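Local coordinates for J domain-containing protein required for chloroplast accumulation response 1 (PDB 3AG7), which acts through the co-chaperone activity of its auxilin-like J domain in chloroplast photorelocation movement, modulating the chloroplast actin filaments, at residues 76-79 against 80-84. Numbering follows the deposited sequence.
Sequences KGAS and ANQKY
Ser79 and Gln82 meet where an extended backbone at Ala78 and Ser79 turns into helix 80-100, with Lys83 N donating to Ser79 O (2.9 Å) to close the first helical turn. Together the two side chains make a worked example of the capping box, in which each reaches the backbone N-H of the other. Ser79, the N-cap, has OG lying between its own N and carbonyl carbon (chi1 78°), which carries the hydroxyl over the helix end to accept from Gln82 N at 3.0 Å. In return Gln82, its chain extended beyond CG, runs back past Ser79 OG, with CG 3.3 Å from it, and OE1 receives Ser79 N at 3.1 Å. That bond is nearly straight at hydrogen (169°), the donor tilted 25° from the amide carbonyl plane. The same oxygen sits beside the CA and CB of Ala78. Lys83 passes Ser79 O and bends at chi3, bringing CE to 3.5 Å from Ala78 O; a water joins NZ to that carbonyl. Ala78 and Lys83 also touch Leu73 of helix 70-75, so the capped end packs against the helix that ends in a Schellman motif at Gly77. The chemistry is thus reciprocal: the N-H of the N-cap and that of Gln82 in the first turn each gain a side-chain acceptor, and the paired bonds probably hold Ser79 OG and Gln82 OE1 in place at this surface corner of the J domain.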
ATOM      1  N   LYS A  76      -8.816 -11.426   7.703  1.00 26.02           N
ATOM      2  CA  LYS A  76      -7.908 -12.432   7.098  1.00 23.35           C
ATOM      3  C   LYS A  76      -6.967 -13.042   8.168  1.00 22.41           C
ATOM      4  O   LYS A  76      -6.086 -13.845   7.843  1.00 21.76           O
ATOM      5  CB  LYS A  76      -7.027 -11.793   6.014  1.00 26.51           C
ATOM      6  CG  LYS A  76      -7.657 -11.599   4.615  1.00 28.70           C
ATOM      7  CD  LYS A  76      -7.862 -12.929   3.884  1.00 31.61           C
ATOM      8  CE  LYS A  76      -8.107 -12.751   2.375  1.00 31.69           C
ATOM      9  NZ  LYS A  76      -9.080 -11.643   2.165  1.00 32.31           N
ATOM     10  N   GLY A  77      -7.072 -12.535   9.392  1.00 20.45           N
ATOM     11  CA  GLY A  77      -6.272 -12.999  10.521  1.00 19.61           C
ATOM     12  C   GLY A  77      -4.808 -12.546  10.489  1.00 17.52           C
ATOM     13  O   GLY A  77      -3.912 -13.248  10.953  1.00 18.67           O
ATOM     14  N   ALA A  78      -4.563 -11.352   9.972  1.00 14.95           N
ATOM     15  CA  ALA A  78      -3.203 -10.811   9.929  1.00 12.11           C
ATOM     16  C   ALA A  78      -2.613 -10.628  11.322  1.00 10.61           C
ATOM     17  O   ALA A  78      -3.347 -10.426  12.294  1.00 12.62           O
ATOM     18  CB  ALA A  78      -3.213  -9.478   9.213  1.00 10.27           C
ATOM     19  N   SER A  79      -1.281 -10.615  11.383  1.00  9.87           N
ATOM     20  CA  SER A  79      -0.542 -10.398  12.634  1.00  9.93           C
ATOM     21  C   SER A  79      -0.573  -8.901  13.018  1.00 10.81           C
ATOM     22  O   SER A  79      -0.958  -8.058  12.199  1.00 11.26           O
ATOM     23  CB  SER A  79       0.904 -10.884  12.471  1.00 10.21           C
ATOM     24  OG  SER A  79       1.686  -9.924  11.734  1.00 13.86           O
ATOM     25  N   ALA A  80      -0.283  -8.604  14.286  1.00 10.60           N
ATOM     26  CA  ALA A  80      -0.225  -7.202  14.787  1.00 11.74           C
ATOM     27  C   ALA A  80       0.747  -6.356  13.940  1.00 11.33           C
ATOM     28  O   ALA A  80       0.460  -5.199  13.603  1.00 11.74           O
ATOM     29  CB  ALA A  80       0.233  -7.198  16.232  1.00 10.34           C
ATOM     30  N   ASN A  81       1.892  -6.923  13.588  1.00 10.61           N
ATOM     31  CA  ASN A  81       2.890  -6.170  12.810  1.00  9.39           C
ATOM     32  C   ASN A  81       2.476  -6.036  11.374  1.00  9.12           C
ATOM     33  O   ASN A  81       2.743  -4.998  10.749  1.00 10.37           O
ATOM     34  CB  ASN A  81       4.281  -6.830  12.922  1.00  8.91           C
ATOM     35  CG  ASN A  81       4.879  -6.662  14.320  1.00 13.24           C
ATOM     36  OD1 ASN A  81       4.336  -5.915  15.136  1.00 12.60           O
ATOM     37  ND2 ASN A  81       5.994  -7.357  14.593  1.00 12.97           N
ATOM     38  N   GLN A  82       1.786  -7.056  10.843  1.00  9.54           N
ATOM     39  CA  GLN A  82       1.237  -6.913   9.494  1.00  9.33           C
ATOM     40  C   GLN A  82       0.229  -5.754   9.466  1.00  8.92           C
ATOM     41  O   GLN A  82       0.239  -4.927   8.547  1.00 10.27           O
ATOM     42  CB  GLN A  82       0.602  -8.224   8.981  1.00 10.62           C
ATOM     43  CG  GLN A  82       1.684  -9.247   8.539  1.00 12.51           C
ATOM     44  CD  GLN A  82       1.074 -10.557   8.111  1.00  8.80           C
ATOM     45  OE1 GLN A  82       0.005 -10.907   8.581  1.00 14.36           O
ATOM     46  NE2 GLN A  82       1.751 -11.301   7.225  1.00 10.95           N
ATOM     47  N   LYS A  83      -0.619  -5.693  10.477  1.00  8.16           N
ATOM     48  CA  LYS A  83      -1.619  -4.648  10.566  1.00  9.36           C
ATOM     49  C   LYS A  83      -0.975  -3.280  10.696  1.00  9.96           C
ATOM     50  O   LYS A  83      -1.420  -2.308  10.084  1.00 10.16           O
ATOM     51  CB  LYS A  83      -2.582  -4.914  11.722  1.00  8.29           C
ATOM     52  CG  LYS A  83      -3.551  -6.037  11.320  1.00 13.11           C
ATOM     53  CD  LYS A  83      -4.569  -6.346  12.379  1.00 17.27           C
ATOM     54  CE  LYS A  83      -3.997  -7.201  13.477  1.00 22.74           C
ATOM     55  NZ  LYS A  83      -5.142  -7.676  14.298  1.00 28.01           N
ATOM     56  N   TYR A  84       0.020  -3.180  11.547  1.00 11.27           N
ATOM     57  CA  TYR A  84       0.803  -1.951  11.638  1.00 11.92           C
ATOM     58  C   TYR A  84       1.404  -1.506  10.292  1.00 12.25           C
ATOM     59  O   TYR A  84       1.206  -0.353   9.867  1.00 11.10           O
ATOM     60  CB  TYR A  84       1.904  -2.100  12.702  1.00 10.37           C
ATOM     61  CG  TYR A  84       2.717  -0.846  12.888  1.00 10.37           C
ATOM     62  CD1 TYR A  84       2.325   0.137  13.813  1.00 13.64           C
ATOM     63  CD2 TYR A  84       3.781  -0.559  12.051  1.00  9.77           C
ATOM     64  CE1 TYR A  84       3.090   1.301  13.978  1.00 14.93           C
ATOM     65  CE2 TYR A  84       4.547   0.571  12.221  1.00 12.16           C
ATOM     66  CZ  TYR A  84       4.187   1.517  13.158  1.00 14.17           C
ATOM     67  OH  TYR A  84       4.922   2.685  13.267  1.00 15.10           O
TER
HETATM   68  O   HOH W   1      -5.973  -9.874  13.002  1.00 23.64           O